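Local coordinates for odorant-binding protein 2a (PDB 4RUN) that binds and carries small hydrophobic volatile molecules, with a preference for aldehydes and large fatty acids, as a lipocalin of the human nasal mucus, at residues L42-F51 with Q61-T69; Q87-Y98 with A124-K135. The protein carries 2 engineered substitutions. All coordinates share one frame; numbering follows the deposited sequence.

From the N terminus, the chain runs through strands 12-21 and 33-41 before reaching interaction 1, where L42-F51 pairs with Q61-T69. This contact joins strands 47-55 and 58-66 and closes a loop of only nine intervening residues, a local beta hairpin. The chain then passes through strand 74-77 into strand 82-88, where interaction 2 begins. Q87-Y98 spans the turn to strand 95-103, and A124-K135 returns after strand 106-115 as part of helix 122-134, so this loop is longer. The two contacts follow in series, neither nested nor crossed. They lie on opposite sides of the chain's centre, one within the curled sheet, the other fastening the helix to it.

Interaction 1. Residues L42-F51 with Q61-T69; sequences LGGGNLEATF and QKKILMRKT
F51 lies alongside K62, and with L47, A49, I64 and M66 these side chains project from one face of two antiparallel strands. Backbone hydrogen bonds join the strands in three reciprocal pairs, L47 with M66, A49 with I64 and F51 with K62. The bond from I64 N to A49 O, 2.8 Å long, lies in the carbonyl plane.

Apolar contacts fill the face. A49 is small enough for its CB to lie against M66 SD, at 4.0 Å. F51 CG sits between the backbone N and carbonyl carbon (chi1 59°), which brings its ring beside the partner strand. K62 CB packs over one ring face in a CH-pi contact, 3.8 Å from the centroid, while I64 CD1 touches the edge at CE1. Beyond its aliphatic part, K62 bends away, and its NZ binds a citrate that probably came from the crystallisation liquor.

The other face is more polar. E48 and the extended K63 cross with OE2 and NZ 4.1 Å apart, longer than a salt bridge but probably still mutually attractive. T50 CG2 lies beside K63 CG at 3.6 Å, while T50 OG1 is hydrogen-bonded to K38 O on strand 33-41. L65 crosses L42 obliquely, their CD1 methyls in contact, giving this surface a small apolar patch.

Before the paired strand, G43 to N46 make a type I' turn. G44 and G45 have positive phi, which glycine accepts readily; at G45's backbone angles a CB would also run into the carbonyl O of G44. The mostly apolar face of L47, A49, I64 and M66 against the mostly polar face of E48, T50 and K63 is that of a hairpin in the lipocalin beta-barrel, whose interior forms the ligand-binding calyx.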
loop_
_atom_site.group_PDB
_atom_site.type_symbol
_atom_site.label_atom_id
_atom_site.label_comp_id
_atom_site.label_asym_id
_atom_site.label_seq_id
_atom_site.Cartn_x
_atom_site.Cartn_y
_atom_site.Cartn_z
ATOM N N LEU A 42 13.933 10.326 -7.121
ATOM C CA LEU A 42 15.321 10.539 -6.705
ATOM C C LEU A 42 16.290 10.445 -7.889
ATOM O O LEU A 42 17.490 10.251 -7.705
ATOM C CB LEU A 42 15.704 9.507 -5.639
ATOM C CG LEU A 42 14.788 9.440 -4.411
ATOM C CD1 LEU A 42 15.154 8.248 -3.536
ATOM C CD2 LEU A 42 14.845 10.743 -3.624
ATOM N N GLY A 43 15.770 10.589 -9.104
ATOM C CA GLY A 43 16.580 10.421 -10.299
ATOM C C GLY A 43 16.844 8.962 -10.616
ATOM O O GLY A 43 16.880 8.110 -9.720
ATOM N N GLY A 44 17.040 8.681 -11.902
ATOM C CA GLY A 44 17.224 7.318 -12.391
ATOM C C GLY A 44 15.972 6.462 -12.289
ATOM O O GLY A 44 16.062 5.230 -12.307
ATOM N N GLY A 45 14.810 7.108 -12.169
ATOM C CA GLY A 45 13.541 6.397 -12.017
ATOM C C GLY A 45 13.222 5.968 -10.593
ATOM O O GLY A 45 12.071 5.654 -10.290
ATOM N N ASN A 46 14.231 5.951 -9.716
ATOM C CA ASN A 46 14.062 5.496 -8.337
ATOM C C ASN A 46 13.192 6.445 -7.545
ATOM O O ASN A 46 13.252 7.668 -7.724
ATOM C CB ASN A 46 15.409 5.358 -7.619
ATOM C CG ASN A 46 16.294 4.302 -8.240
ATOM O OD1 ASN A 46 16.223 4.052 -9.440
ATOM N ND2 ASN A 46 17.131 3.674 -7.425
ATOM N N LEU A 47 12.404 5.867 -6.647
ATOM C CA LEU A 47 11.428 6.623 -5.888
ATOM C C LEU A 47 11.597 6.422 -4.398
ATOM O O LEU A 47 12.380 5.592 -3.938
ATOM C CB LEU A 47 10.019 6.206 -6.294
ATOM C CG LEU A 47 9.664 6.349 -7.771
ATOM C CD1 LEU A 47 8.243 5.865 -8.002
ATOM C CD2 LEU A 47 9.842 7.788 -8.246
ATOM N N GLU A 48 10.845 7.212 -3.651
ATOM C CA GLU A 48 10.839 7.129 -2.223
ATOM C C GLU A 48 9.454 7.475 -1.754
ATOM O O GLU A 48 8.895 8.491 -2.167
ATOM C CB GLU A 48 11.824 8.126 -1.670
ATOM C CG GLU A 48 11.937 8.137 -0.166
ATOM C CD GLU A 48 12.858 9.236 0.268
ATOM O OE1 GLU A 48 12.476 10.410 0.119
ATOM O OE2 GLU A 48 13.978 8.923 0.708
ATOM N N ALA A 49 8.903 6.611 -0.907
ATOM C CA ALA A 49 7.594 6.826 -0.326
ATOM C C ALA A 49 7.772 7.075 1.161
ATOM O O ALA A 49 8.501 6.349 1.823
ATOM C CB ALA A 49 6.712 5.610 -0.561
ATOM N N THR A 50 7.087 8.090 1.679
ATOM C CA THR A 50 7.142 8.432 3.106
ATOM C C THR A 50 5.731 8.478 3.669
ATOM O O THR A 50 4.844 9.052 3.050
ATOM C CB THR A 50 7.858 9.780 3.369
ATOM O OG1 THR A 50 7.322 10.809 2.527
ATOM C CG2 THR A 50 9.334 9.648 3.107
ATOM N N PHE A 51 5.518 7.843 4.818
ATOM C CA PHE A 51 4.211 7.839 5.472
ATOM C C PHE A 51 4.341 7.368 6.915
ATOM O O PHE A 51 5.393 6.889 7.338
ATOM C CB PHE A 51 3.225 6.928 4.742
ATOM C CG PHE A 51 3.674 5.506 4.655
ATOM C CD1 PHE A 51 4.487 5.090 3.614
ATOM C CD2 PHE A 51 3.287 4.577 5.612
ATOM C CE1 PHE A 51 4.911 3.778 3.528
ATOM C CE2 PHE A 51 3.707 3.257 5.534
ATOM C CZ PHE A 51 4.523 2.858 4.491
ATOM N N GLN A 61 6.900 5.195 11.629
ATOM C CA GLN A 61 7.353 6.022 10.538
ATOM C C GLN A 61 8.049 5.158 9.515
ATOM O O GLN A 61 8.850 4.303 9.885
ATOM C CB GLN A 61 8.365 7.002 11.114
ATOM C CG GLN A 61 8.713 8.166 10.217
ATOM C CD GLN A 61 8.714 9.475 10.976
ATOM O OE1 GLN A 61 9.209 9.555 12.101
ATOM N NE2 GLN A 61 8.144 10.510 10.368
ATOM N N LYS A 62 7.751 5.389 8.239
ATOM C CA LYS A 62 8.330 4.620 7.149
ATOM C C LYS A 62 8.850 5.568 6.087
ATOM O O LYS A 62 8.321 6.658 5.891
ATOM C CB LYS A 62 7.291 3.686 6.535
ATOM C CG LYS A 62 6.907 2.505 7.409
ATOM C CD LYS A 62 7.985 1.430 7.421
ATOM C CE LYS A 62 7.813 0.485 8.600
ATOM N NZ LYS A 62 8.912 -0.515 8.702
ATOM N N LYS A 63 9.906 5.138 5.417
ATOM C CA LYS A 63 10.548 5.909 4.364
ATOM C C LYS A 63 11.220 4.875 3.493
ATOM O O LYS A 63 12.255 4.327 3.861
ATOM C CB LYS A 63 11.566 6.889 4.944
ATOM C CG LYS A 63 12.313 7.740 3.922
ATOM C CD LYS A 63 13.069 8.857 4.625
ATOM C CE LYS A 63 13.870 9.698 3.649
ATOM N NZ LYS A 63 14.598 10.816 4.317
ATOM N N ILE A 64 10.611 4.594 2.350
ATOM C CA ILE A 64 10.969 3.421 1.582
ATOM C C ILE A 64 11.551 3.792 0.243
ATOM O O ILE A 64 10.888 4.407 -0.577
ATOM C CB ILE A 64 9.748 2.528 1.342
ATOM C CG1 ILE A 64 9.159 2.107 2.682
ATOM C CG2 ILE A 64 10.139 1.309 0.505
ATOM C CD1 ILE A 64 7.902 1.276 2.562
ATOM N N LEU A 65 12.795 3.385 0.035
ATOM C CA LEU A 65 13.424 3.468 -1.258
ATOM C C LEU A 65 12.823 2.396 -2.163
ATOM O O LEU A 65 12.883 1.204 -1.844
ATOM C CB LEU A 65 14.926 3.268 -1.092
ATOM C CG LEU A 65 15.795 3.269 -2.346
ATOM C CD1 LEU A 65 15.520 4.488 -3.211
ATOM C CD2 LEU A 65 17.264 3.183 -1.962
ATOM N N MET A 66 12.236 2.838 -3.278
ATOM C CA MET A 66 11.614 1.970 -4.273
ATOM C C MET A 66 12.422 2.051 -5.558
ATOM O O MET A 66 12.405 3.068 -6.250
ATOM C CB MET A 66 10.191 2.419 -4.567
ATOM C CG MET A 66 9.251 2.343 -3.380
ATOM S SD MET A 66 7.643 3.123 -3.617
ATOM C CE MET A 66 7.209 2.486 -5.221
ATOM N N ARG A 67 13.134 0.984 -5.888
ATOM C CA ARG A 67 14.021 1.021 -7.040
ATOM C C ARG A 67 13.297 0.631 -8.329
ATOM O O ARG A 67 12.398 -0.205 -8.331
ATOM C CB ARG A 67 15.245 0.132 -6.810
ATOM C CG ARG A 67 16.025 0.480 -5.549
ATOM C CD ARG A 67 17.526 0.501 -5.800
ATOM N NE ARG A 67 18.303 0.523 -4.558
ATOM C CZ ARG A 67 19.497 1.099 -4.404
ATOM N NH1 ARG A 67 20.086 1.746 -5.407
ATOM N NH2 ARG A 67 20.107 1.045 -3.226
ATOM N N LYS A 68 13.715 1.259 -9.419
ATOM C CA LYS A 68 13.209 0.979 -10.755
ATOM C C LYS A 68 13.417 -0.506 -11.089
ATOM O O LYS A 68 14.288 -1.161 -10.517
ATOM C CB LYS A 68 13.995 1.851 -11.744
ATOM C CG LYS A 68 13.518 1.880 -13.191
ATOM C CD LYS A 68 14.703 1.990 -14.156
ATOM C CE LYS A 68 14.333 2.691 -15.454
ATOM N NZ LYS A 68 13.050 2.204 -16.034
ATOM N N THR A 69 12.605 -1.037 -11.997
ATOM C CA THR A 69 12.887 -2.335 -12.623
ATOM C C THR A 69 12.623 -2.224 -14.112
ATOM O O THR A 69 12.188 -1.174 -14.596
ATOM C CB THR A 69 12.020 -3.475 -12.063
ATOM O OG1 THR A 69 10.671 -3.317 -12.516
ATOM C CG2 THR A 69 12.074 -3.507 -10.540
#

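Interaction 2. Residues Q87-Y98 with A124-K135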
loop_
_atom_site.group_PDB
_atom_site.type_symbol
_atom_site.label_atom_id
_atom_site.label_comp_id
_atom_site.label_asym_id
_atom_site.label_seq_id
_atom_site.Cartn_x
_atom_site.Cartn_y
_atom_site.Cartn_z
ATOM N N GLN A 87 -0.905 -1.031 -10.032
ATOM C CA GLN A 87 -1.803 -1.387 -11.128
ATOM C C GLN A 87 -3.030 -0.492 -11.088
ATOM O O GLN A 87 -3.532 -0.165 -10.015
ATOM C CB GLN A 87 -2.262 -2.836 -11.015
ATOM C CG GLN A 87 -1.155 -3.866 -10.837
ATOM C CD GLN A 87 -1.712 -5.242 -10.500
ATOM O OE1 GLN A 87 -2.852 -5.568 -10.857
ATOM N NE2 GLN A 87 -0.909 -6.059 -9.814
ATOM N N GLU A 88 -3.503 -0.102 -12.263
ATOM C CA GLU A 88 -4.724 0.676 -12.382
ATOM C C GLU A 88 -5.877 -0.239 -11.958
ATOM O O GLU A 88 -5.887 -1.425 -12.290
ATOM C CB GLU A 88 -4.865 1.246 -13.808
ATOM C CG GLU A 88 -5.271 2.710 -13.808
ATOM C CD GLU A 88 -5.001 3.429 -15.119
ATOM O OE1 GLU A 88 -4.258 2.896 -15.962
ATOM O OE2 GLU A 88 -5.554 4.527 -15.317
ATOM N N LEU A 89 -6.781 0.278 -11.130
ATOM C CA LEU A 89 -7.961 -0.475 -10.731
ATOM C C LEU A 89 -9.081 -0.075 -11.700
ATOM O O LEU A 89 -9.644 1.024 -11.599
ATOM C CB LEU A 89 -8.348 -0.176 -9.287
ATOM C CG LEU A 89 -9.519 -0.995 -8.733
ATOM C CD1 LEU A 89 -9.241 -2.497 -8.800
ATOM C CD2 LEU A 89 -9.813 -0.577 -7.299
ATOM N N PRO A 90 -9.403 -0.960 -12.656
ATOM C CA PRO A 90 -10.366 -0.605 -13.700
ATOM C C PRO A 90 -11.765 -0.205 -13.212
ATOM O O PRO A 90 -12.271 -0.744 -12.225
ATOM C CB PRO A 90 -10.444 -1.879 -14.544
ATOM C CG PRO A 90 -9.171 -2.602 -14.280
ATOM C CD PRO A 90 -8.874 -2.327 -12.838
ATOM N N GLY A 91 -12.371 0.740 -13.924
ATOM C CA GLY A 91 -13.712 1.220 -13.612
ATOM C C GLY A 91 -13.745 2.323 -12.581
ATOM O O GLY A 91 -14.814 2.784 -12.171
ATOM N N THR A 92 -12.570 2.750 -12.151
ATOM C CA THR A 92 -12.479 3.822 -11.179
ATOM C C THR A 92 -11.159 4.540 -11.414
ATOM O O THR A 92 -10.396 4.200 -12.338
ATOM C CB THR A 92 -12.601 3.312 -9.724
ATOM O OG1 THR A 92 -12.295 4.379 -8.819
ATOM C CG2 THR A 92 -11.661 2.168 -9.481
ATOM N N ASP A 93 -10.904 5.532 -10.574
ATOM C CA ASP A 93 -9.742 6.393 -10.723
ATOM C C ASP A 93 -8.673 6.113 -9.663
ATOM O O ASP A 93 -7.839 6.977 -9.370
ATOM C CB ASP A 93 -10.209 7.848 -10.693
ATOM C CG ASP A 93 -11.268 8.136 -11.756
ATOM O OD1 ASP A 93 -11.047 7.766 -12.930
ATOM O OD2 ASP A 93 -12.322 8.709 -11.407
ATOM N N ASP A 94 -8.683 4.888 -9.132
ATOM C CA ASP A 94 -7.733 4.467 -8.122
ATOM C C ASP A 94 -6.830 3.381 -8.669
ATOM O O ASP A 94 -7.052 2.847 -9.761
ATOM C CB ASP A 94 -8.460 3.943 -6.881
ATOM C CG ASP A 94 -9.182 5.030 -6.121
ATOM O OD1 ASP A 94 -8.806 6.207 -6.208
ATOM O OD2 ASP A 94 -10.147 4.716 -5.416
ATOM N N TYR A 95 -5.808 3.064 -7.889
ATOM C CA TYR A 95 -4.830 2.059 -8.244
ATOM C C TYR A 95 -4.768 1.042 -7.115
ATOM O O TYR A 95 -5.237 1.308 -6.006
ATOM C CB TYR A 95 -3.461 2.699 -8.394
ATOM C CG TYR A 95 -3.242 3.534 -9.629
ATOM C CD1 TYR A 95 -3.672 4.853 -9.691
ATOM C CD2 TYR A 95 -2.545 3.023 -10.710
ATOM C CE1 TYR A 95 -3.431 5.633 -10.813
ATOM C CE2 TYR A 95 -2.306 3.783 -11.834
ATOM C CZ TYR A 95 -2.746 5.090 -11.885
ATOM O OH TYR A 95 -2.502 5.852 -13.015
ATOM N N VAL A 96 -4.160 -0.104 -7.404
ATOM C CA VAL A 96 -3.842 -1.092 -6.380
ATOM C C VAL A 96 -2.337 -1.195 -6.198
ATOM O O VAL A 96 -1.592 -1.246 -7.167
ATOM C CB VAL A 96 -4.393 -2.469 -6.736
ATOM C CG1 VAL A 96 -3.914 -3.514 -5.741
ATOM C CG2 VAL A 96 -5.905 -2.406 -6.762
ATOM N N PHE A 97 -1.912 -1.203 -4.939
ATOM C CA PHE A 97 -0.515 -1.310 -4.574
ATOM C C PHE A 97 -0.366 -2.691 -3.970
ATOM O O PHE A 97 -0.802 -2.946 -2.856
ATOM C CB PHE A 97 -0.196 -0.210 -3.574
ATOM C CG PHE A 97 1.189 -0.240 -3.025
ATOM C CD1 PHE A 97 1.505 -1.050 -1.927
ATOM C CD2 PHE A 97 2.160 0.603 -3.539
ATOM C CE1 PHE A 97 2.779 -1.044 -1.390
ATOM C CE2 PHE A 97 3.433 0.614 -3.003
ATOM C CZ PHE A 97 3.743 -0.210 -1.926
ATOM N N TYR A 98 0.225 -3.588 -4.739
ATOM C CA TYR A 98 0.346 -4.990 -4.371
ATOM C C TYR A 98 1.800 -5.224 -4.014
ATOM O O TYR A 98 2.678 -4.774 -4.748
ATOM C CB TYR A 98 -0.084 -5.845 -5.571
ATOM C CG TYR A 98 -0.137 -7.332 -5.324
ATOM C CD1 TYR A 98 -0.916 -7.866 -4.300
ATOM C CD2 TYR A 98 0.575 -8.224 -6.145
ATOM C CE1 TYR A 98 -0.968 -9.242 -4.078
ATOM C CE2 TYR A 98 0.527 -9.604 -5.937
ATOM C CZ TYR A 98 -0.245 -10.112 -4.900
ATOM O OH TYR A 98 -0.298 -11.478 -4.698
ATOM N N ALA A 124 -15.620 1.479 -5.796
ATOM C CA ALA A 124 -14.189 1.274 -5.842
ATOM C C ALA A 124 -13.710 0.206 -4.838
ATOM O O ALA A 124 -12.853 -0.628 -5.155
ATOM C CB ALA A 124 -13.490 2.586 -5.592
ATOM N N LEU A 125 -14.292 0.206 -3.643
ATOM C CA LEU A 125 -13.984 -0.821 -2.661
ATOM C C LEU A 125 -14.388 -2.185 -3.154
ATOM O O LEU A 125 -13.752 -3.179 -2.829
ATOM C CB LEU A 125 -14.703 -0.542 -1.332
ATOM C CG LEU A 125 -14.156 0.612 -0.494
ATOM C CD1 LEU A 125 -15.015 0.831 0.741
ATOM C CD2 LEU A 125 -12.722 0.319 -0.097
ATOM N N GLU A 126 -15.471 -2.239 -3.912
ATOM C CA GLU A 126 -15.947 -3.493 -4.455
ATOM C C GLU A 126 -15.042 -4.057 -5.545
ATOM O O GLU A 126 -14.847 -5.268 -5.628
ATOM C CB GLU A 126 -17.321 -3.283 -5.062
ATOM C CG GLU A 126 -18.283 -4.381 -4.712
ATOM C CD GLU A 126 -18.712 -4.290 -3.278
ATOM O OE1 GLU A 126 -19.368 -3.289 -2.949
ATOM O OE2 GLU A 126 -18.395 -5.204 -2.504
ATOM N N GLU A 127 -14.544 -3.185 -6.410
ATOM C CA GLU A 127 -13.599 -3.607 -7.450
ATOM C C GLU A 127 -12.305 -4.107 -6.815
ATOM O O GLU A 127 -11.715 -5.081 -7.285
ATOM C CB GLU A 127 -13.279 -2.462 -8.411
ATOM C CG GLU A 127 -14.435 -2.068 -9.293
ATOM C CD GLU A 127 -14.926 -3.219 -10.138
ATOM O OE1 GLU A 127 -16.152 -3.473 -10.100
ATOM O OE2 GLU A 127 -14.098 -3.860 -10.833
ATOM N N PHE A 128 -11.894 -3.428 -5.744
ATOM C CA PHE A 128 -10.755 -3.835 -4.956
ATOM C C PHE A 128 -10.937 -5.237 -4.403
ATOM O O PHE A 128 -10.054 -6.067 -4.517
ATOM C CB PHE A 128 -10.569 -2.871 -3.807
ATOM C CG PHE A 128 -9.391 -3.189 -2.938
ATOM C CD1 PHE A 128 -8.118 -3.159 -3.467
ATOM C CD2 PHE A 128 -9.551 -3.485 -1.591
ATOM C CE1 PHE A 128 -7.021 -3.422 -2.676
ATOM C CE2 PHE A 128 -8.453 -3.750 -0.788
ATOM C CZ PHE A 128 -7.185 -3.714 -1.341
ATOM N N LYS A 129 -12.100 -5.492 -3.820
ATOM C CA LYS A 129 -12.430 -6.806 -3.284
ATOM C C LYS A 129 -12.370 -7.863 -4.381
ATOM O O LYS A 129 -11.729 -8.893 -4.212
ATOM C CB LYS A 129 -13.821 -6.750 -2.672
ATOM C CG LYS A 129 -14.383 -8.053 -2.152
ATOM C CD LYS A 129 -15.712 -7.755 -1.463
ATOM C CE LYS A 129 -16.672 -8.931 -1.501
ATOM N NZ LYS A 129 -18.078 -8.493 -1.253
ATOM N N LYS A 130 -13.060 -7.612 -5.489
ATOM C CA LYS A 130 -13.040 -8.511 -6.661
ATOM C C LYS A 130 -11.625 -8.829 -7.114
ATOM O O LYS A 130 -11.298 -9.978 -7.374
ATOM C CB LYS A 130 -13.780 -7.874 -7.845
ATOM C CG LYS A 130 -15.277 -7.763 -7.686
ATOM C CD LYS A 130 -15.812 -6.709 -8.649
ATOM C CE LYS A 130 -17.269 -6.947 -9.012
ATOM N NZ LYS A 130 -17.994 -5.656 -9.177
ATOM N N LEU A 131 -10.796 -7.801 -7.245
ATOM C CA LEU A 131 -9.428 -7.995 -7.709
ATOM C C LEU A 131 -8.618 -8.766 -6.662
ATOM O O LEU A 131 -7.829 -9.657 -6.977
ATOM C CB LEU A 131 -8.776 -6.648 -8.015
ATOM C CG LEU A 131 -7.275 -6.656 -8.356
ATOM C CD1 LEU A 131 -6.906 -5.428 -9.191
ATOM C CD2 LEU A 131 -6.395 -6.751 -7.108
ATOM N N VAL A 132 -8.830 -8.411 -5.411
ATOM C CA VAL A 132 -8.189 -9.080 -4.292
ATOM C C VAL A 132 -8.475 -10.585 -4.286
ATOM O O VAL A 132 -7.560 -11.383 -4.100
ATOM C CB VAL A 132 -8.608 -8.392 -2.970
ATOM C CG1 VAL A 132 -8.548 -9.341 -1.781
ATOM C CG2 VAL A 132 -7.719 -7.185 -2.744
ATOM N N GLN A 133 -9.731 -10.961 -4.504
ATOM C CA GLN A 133 -10.143 -12.366 -4.514
ATOM C C GLN A 133 -9.562 -13.155 -5.684
ATOM O O GLN A 133 -9.257 -14.345 -5.550
ATOM C CB GLN A 133 -11.661 -12.461 -4.544
ATOM C CG GLN A 133 -12.316 -11.960 -3.269
ATOM C CD GLN A 133 -13.822 -11.840 -3.390
ATOM O OE1 GLN A 133 -14.339 -11.389 -4.422
ATOM N NE2 GLN A 133 -14.537 -12.224 -2.330
ATOM N N HIS A 134 -9.452 -12.484 -6.833
ATOM C CA HIS A 134 -8.799 -13.017 -8.039
ATOM C C HIS A 134 -7.404 -13.521 -7.694
ATOM O O HIS A 134 -6.996 -14.584 -8.157
ATOM C CB HIS A 134 -8.734 -11.909 -9.115
ATOM C CG HIS A 134 -8.225 -12.345 -10.462
ATOM N ND1 HIS A 134 -7.165 -11.714 -11.083
ATOM C CD2 HIS A 134 -8.642 -13.306 -11.322
ATOM C CE1 HIS A 134 -6.936 -12.282 -12.253
ATOM N NE2 HIS A 134 -7.817 -13.252 -12.421
ATOM N N LYS A 135 -6.692 -12.768 -6.855
ATOM C CA LYS A 135 -5.318 -13.105 -6.478
ATOM C C LYS A 135 -5.173 -14.074 -5.295
ATOM O O LYS A 135 -4.071 -14.248 -4.788
ATOM C CB LYS A 135 -4.531 -11.824 -6.184
ATOM C CG LYS A 135 -4.397 -10.893 -7.379
ATOM C CD LYS A 135 -3.424 -9.762 -7.067
ATOM C CE LYS A 135 -3.325 -8.757 -8.209
ATOM N NZ LYS A 135 -3.109 -9.351 -9.568
#
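L89 reaches into the side of helix 122-134 and meets A124, E127, F128 and L131. Its CG, anti to the backbone N (chi1 -176°), is carried to E127 CB, and chi2 near 58° spreads the two methyls: CD1 meets L131 CD1 at 3.8 Å, while CD2 lies against the A124 carbonyl and F128 CB. V96 CG2 touches both L131 CD1, past which it slides, and the edge of the F128 ring, 4.0 Å from F128 CD1. V132 CG2 sits over one face of that ring. Branched residues suit this largely buried part, and the small A124 lets the 89-92 turn come close, its CB 3.9 Å from T92 OG1. D94 OD2 also borders this methyl, while D94 OD1 forms a salt bridge with K17.

The periphery is looser and more polar. E127 CB touches L89 CG, but its bent chain carries the carboxylate past P90 O to K130, forming a salt bridge within the helix, K130 NZ to E127 OE1 3.0 Å. Replacing E127 by an alanine here would probably leave K130 without its mate and open a gap beside P90. At the helix's C-terminal end, K135 brings its CD over one face of the Y98 ring, 3.9 Å from the centroid and 14° off the normal. K135 NZ, 5.4 Å from that centroid, can add at most a weak cation-pi attraction, and approaches the Q87 amide more distantly than a bond would require.

No hydrogen bond or salt bridge crosses between the segments, which suggests that this part of the helix is held against the lipocalin barrel wall mainly by apolar packing, with E127 and K130 paired on the helix itself.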